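Local structure of catalase-3 (Neurospora crassa, 4AJ9) at residues 625-631 with 648-654; 595-599 with 613-617. The protein breaks down hydrogen peroxide into dioxygen and water with the help of heme, and so probably protects the cell from this oxidant. All coordinates share one frame; numbering follows the deposited sequence.

Interaction 1: residues 625-631 with 648-654; sequences KPVAAVG and GVYAGAQ
The Tyr650 ring lies alongside Pro626 and Ala628, and meets both at its edge. CE2 approaches Pro626 CB at 4.1 Å, and nearer the backbone the CB atoms of Tyr650 and Ala628 are 3.8 Å apart. With CG beside its own backbone N and anti to the carbonyl carbon (chi1 -49°), the ring is swung back along its strand toward Pro626. Phe670 also touches Pro626 and Tyr650. On the opposite face of the sheet, the Val627 and Val649 side chains cross obliquely, CG2 to CG2 at 4.0 Å. Here 627-630 and 649-652 run as neighbouring parallel strands, 7° apart in direction, at the edge of the sheet in the C-terminal domain, whose fold resembles class I glutamine amidotransferases. They are the two strands of a beta-alpha-beta crossover through helix 634-639, whose Leu637 packs on Val627, Ala629 and Val649; helix 654-667 covers the face bearing Ala628, Val630 and Tyr650. Val627 is gripped at both ends: its N donates to Gly648 O at 2.9 Å, and its O accepts a bond from Tyr650 N. Ala629 N then binds Tyr650 O, also at 2.9 Å. The next bond, Gly652 N to Ala629 O at 3.5 Å, is weak. A water donates to the carbonyl oxygens of Ala629 and Gly631 and weakly accepts Gly652 N, so it supplements the long bond. Gly631 N closes the pairing with a nearly straight bond to Gly652 O (2.8 Å, 173° at the hydrogen). The backbone of Gly652 is turned such that a CB would jam against the preceding carbonyl oxygen. Beyond it, Val630 CG1 rests 3.6 Å from Gln654 N, at the start of helix 654-667.

Interaction 2: residues 595-599 with 613-617; sequences ERVFS and PSQIL
Val597, the last residue of a short 3-10 turn, lays CG2 against the Pro613 ring, 3.6 Å from CB, the two side chains crossing at about a right angle. Its carbonyl oxygen accepts a hydrogen bond from a water at 2.8 Å, and the same water accepts one from Ser614 N at 3.1 Å; that N-H belongs to the first turn of helix 612-622, where N-H groups generally lack an i-4 carbonyl partner. Phe598 follows, its N bonded back to Glu595 O, and has the largest share of the contact. CG stands beside the backbone N (chi1 -67°), which lays the ring alongside the start of the helix, against Pro613 and Leu617. Pro613 CB sits over the centre of one ring face in a CH-pi contact, 4.2 Å from the centroid and 11° off the normal. CE2 reaches on to Leu617 CD2, 3.7 Å away, one turn further along the helix. With an alanine here, Pro613 CB would probably lose the ring face it rests on and Leu617 CD2 its neighbour, opening a gap between loop and helix. A second water donates to Phe598 O and lies close to Ser614 OG. The loop follows strand 587-590 and leads toward helix 612-622; Phe598 also meets Val590 of that strand, Leu537 of strand 533-537, and Ala636 and Ser639 of helix 634-639.

Interaction 2 precedes interaction 1 along the chain: helix 612-622, which carries 613-617, leads into strand 627-630. Their centres are 14 Å apart, and they touch where Leu617 CD1 packs 4.2 Å from Val627 CB, the helix lying against the sheet face that bears Val627. Helix 634-639 ties the two together on that face, with Leu637 on Val627 and Val649 of interaction 1 and Ala636 on Phe598 and Leu617 of interaction 2. Both belong to the C-terminal domain of this long catalase, with centres about 32 and 34 Å from the centre of the chain and away from the heme pocket and the predicted active-site residues.

Interaction 1: residues 625-631 with 648-654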
# COMPACT_ATOMS: atom_id res chain seq x y z
N LYS C 625 1.86 3.67 -49.72
CA LYS C 625 1.09 4.91 -49.64
C LYS C 625 0.86 5.54 -51.01
O LYS C 625 1.68 5.36 -51.93
CB LYS C 625 1.80 5.94 -48.75
CG LYS C 625 2.14 5.47 -47.35
CD LYS C 625 2.84 6.56 -46.54
CE LYS C 625 3.36 6.02 -45.22
NZ LYS C 625 2.22 5.51 -44.39
N PRO C 626 -0.24 6.27 -51.17
CA PRO C 626 -0.36 7.17 -52.32
C PRO C 626 0.81 8.14 -52.31
O PRO C 626 1.01 8.80 -51.29
CB PRO C 626 -1.65 7.95 -52.04
CG PRO C 626 -2.38 7.17 -51.02
CD PRO C 626 -1.39 6.37 -50.25
N VAL C 627 1.58 8.20 -53.39
CA VAL C 627 2.63 9.20 -53.51
C VAL C 627 2.44 10.02 -54.78
O VAL C 627 1.80 9.56 -55.74
CB VAL C 627 4.04 8.58 -53.47
CG1 VAL C 627 4.25 7.81 -52.15
CG2 VAL C 627 4.28 7.67 -54.68
N ALA C 628 2.96 11.23 -54.79
CA ALA C 628 2.70 12.12 -55.92
C ALA C 628 3.74 13.22 -56.08
O ALA C 628 4.59 13.42 -55.22
CB ALA C 628 1.31 12.73 -55.79
N ALA C 629 3.66 13.92 -57.20
CA ALA C 629 4.59 15.00 -57.48
C ALA C 629 3.95 15.96 -58.47
O ALA C 629 3.40 15.54 -59.49
CB ALA C 629 5.90 14.44 -58.03
N VAL C 630 4.01 17.26 -58.16
CA VAL C 630 3.42 18.28 -59.02
C VAL C 630 4.42 18.81 -60.03
O VAL C 630 5.56 19.13 -59.70
CB VAL C 630 2.87 19.46 -58.20
CG1 VAL C 630 2.10 20.41 -59.11
CG2 VAL C 630 1.97 18.95 -57.10
N GLY C 631 3.98 18.90 -61.29
CA GLY C 631 4.80 19.43 -62.36
C GLY C 631 6.20 18.87 -62.41
O GLY C 631 6.41 17.66 -62.50
N GLY C 648 -1.44 4.25 -57.51
CA GLY C 648 -1.10 4.95 -56.28
C GLY C 648 0.01 5.97 -56.47
O GLY C 648 0.52 6.52 -55.49
N VAL C 649 0.39 6.21 -57.72
CA VAL C 649 1.39 7.22 -58.03
C VAL C 649 0.74 8.28 -58.91
O VAL C 649 0.14 7.96 -59.93
CB VAL C 649 2.62 6.63 -58.75
CG1 VAL C 649 3.60 7.75 -59.11
CG2 VAL C 649 3.30 5.57 -57.88
N TYR C 650 0.85 9.54 -58.50
CA TYR C 650 0.16 10.61 -59.22
C TYR C 650 1.13 11.70 -59.62
O TYR C 650 1.86 12.24 -58.80
CB TYR C 650 -0.96 11.18 -58.35
CG TYR C 650 -1.83 10.09 -57.79
CD1 TYR C 650 -2.86 9.54 -58.53
CD2 TYR C 650 -1.58 9.58 -56.53
CE1 TYR C 650 -3.64 8.53 -58.01
CE2 TYR C 650 -2.34 8.57 -56.00
CZ TYR C 650 -3.37 8.05 -56.75
OH TYR C 650 -4.14 7.03 -56.21
N ALA C 651 1.12 12.03 -60.91
CA ALA C 651 2.00 13.07 -61.43
C ALA C 651 1.19 13.91 -62.39
O ALA C 651 0.37 13.39 -63.13
CB ALA C 651 3.20 12.45 -62.13
N GLY C 652 1.43 15.21 -62.37
CA GLY C 652 0.72 16.13 -63.23
C GLY C 652 0.59 17.49 -62.58
O GLY C 652 1.40 17.85 -61.72
N ALA C 653 -0.43 18.24 -62.99
CA ALA C 653 -0.68 19.56 -62.43
C ALA C 653 -1.33 19.46 -61.06
O ALA C 653 -1.87 18.41 -60.70
CB ALA C 653 -1.57 20.37 -63.38
N GLN C 654 -1.28 20.55 -60.30
CA GLN C 654 -1.79 20.56 -58.93
C GLN C 654 -3.18 19.96 -58.84
O GLN C 654 -3.45 19.11 -57.98
CB GLN C 654 -1.78 21.97 -58.35
CG GLN C 654 -2.48 22.08 -56.99
CD GLN C 654 -2.37 23.46 -56.38
OE1 GLN C 654 -1.27 24.01 -56.24
NE2 GLN C 654 -3.51 24.04 -56.01
O HOH W 1 4.50 15.54 -62.23

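Interaction 2: residues 595-599 with 613-617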
# COMPACT_ATOMS: atom_id res chain seq x y z
N GLU C 595 12.11 19.02 -56.29
CA GLU C 595 13.00 18.02 -56.88
C GLU C 595 14.46 18.36 -56.61
O GLU C 595 15.33 17.48 -56.61
CB GLU C 595 12.75 17.88 -58.39
CG GLU C 595 13.04 19.12 -59.22
CD GLU C 595 11.83 20.02 -59.40
OE1 GLU C 595 10.86 19.90 -58.62
OE2 GLU C 595 11.85 20.84 -60.35
N ARG C 596 14.73 19.64 -56.35
CA ARG C 596 16.09 20.08 -56.06
C ARG C 596 16.73 19.48 -54.80
O ARG C 596 17.95 19.54 -54.62
CB ARG C 596 16.17 21.61 -56.01
CG ARG C 596 15.28 22.26 -54.95
CD ARG C 596 15.66 23.72 -54.78
NE ARG C 596 17.10 23.85 -54.55
CZ ARG C 596 17.66 23.90 -53.35
NH1 ARG C 596 16.91 23.85 -52.25
NH2 ARG C 596 18.98 24.00 -53.24
N VAL C 597 15.92 18.90 -53.91
CA VAL C 597 16.47 18.32 -52.69
C VAL C 597 16.59 16.81 -52.79
O VAL C 597 16.97 16.14 -51.84
CB VAL C 597 15.69 18.73 -51.41
CG1 VAL C 597 15.63 20.25 -51.29
CG2 VAL C 597 14.29 18.13 -51.41
N PHE C 598 16.28 16.29 -53.98
CA PHE C 598 16.41 14.86 -54.23
C PHE C 598 17.71 14.48 -54.94
O PHE C 598 18.03 13.30 -55.05
CB PHE C 598 15.20 14.35 -55.02
CG PHE C 598 13.93 14.39 -54.23
CD1 PHE C 598 13.29 15.60 -54.00
CD2 PHE C 598 13.38 13.24 -53.69
CE1 PHE C 598 12.12 15.66 -53.26
CE2 PHE C 598 12.21 13.30 -52.96
CZ PHE C 598 11.59 14.51 -52.74
N SER C 599 18.46 15.48 -55.39
CA SER C 599 19.77 15.23 -55.98
C SER C 599 20.63 16.49 -56.00
O SER C 599 20.11 17.60 -55.86
CB SER C 599 19.64 14.70 -57.41
OG SER C 599 19.26 15.74 -58.29
N PRO C 613 14.99 13.71 -47.80
CA PRO C 613 13.84 13.85 -48.72
C PRO C 613 13.62 12.57 -49.53
O PRO C 613 12.49 12.09 -49.59
CB PRO C 613 14.26 15.02 -49.62
CG PRO C 613 15.21 15.83 -48.75
CD PRO C 613 15.98 14.78 -47.98
N SER C 614 14.69 12.03 -50.11
CA SER C 614 14.59 10.78 -50.85
C SER C 614 14.09 9.61 -50.00
O SER C 614 13.35 8.76 -50.49
CB SER C 614 15.95 10.40 -51.46
OG SER C 614 16.39 11.38 -52.37
N GLN C 615 14.52 9.55 -48.75
CA GLN C 615 14.15 8.42 -47.90
C GLN C 615 12.65 8.46 -47.61
O GLN C 615 11.99 7.42 -47.60
CB GLN C 615 14.94 8.43 -46.58
CG GLN C 615 14.79 7.15 -45.76
CD GLN C 615 15.33 5.94 -46.49
OE1 GLN C 615 16.51 5.88 -46.83
NE2 GLN C 615 14.46 4.95 -46.72
N ILE C 616 12.14 9.66 -47.38
CA ILE C 616 10.72 9.87 -47.12
C ILE C 616 9.87 9.41 -48.31
O ILE C 616 8.85 8.74 -48.14
CB ILE C 616 10.40 11.34 -46.81
CG1 ILE C 616 11.04 11.75 -45.47
CG2 ILE C 616 8.89 11.57 -46.72
CD1 ILE C 616 10.86 13.21 -45.12
N LEU C 617 10.30 9.78 -49.52
CA LEU C 617 9.53 9.41 -50.70
C LEU C 617 9.65 7.91 -50.95
O LEU C 617 8.68 7.27 -51.34
CB LEU C 617 10.02 10.18 -51.93
CG LEU C 617 9.13 10.08 -53.17
CD1 LEU C 617 7.72 10.52 -52.83
CD2 LEU C 617 9.70 10.92 -54.32
O HOH W 2 17.32 13.55 -50.81
O HOH W 3 16.71 10.49 -54.70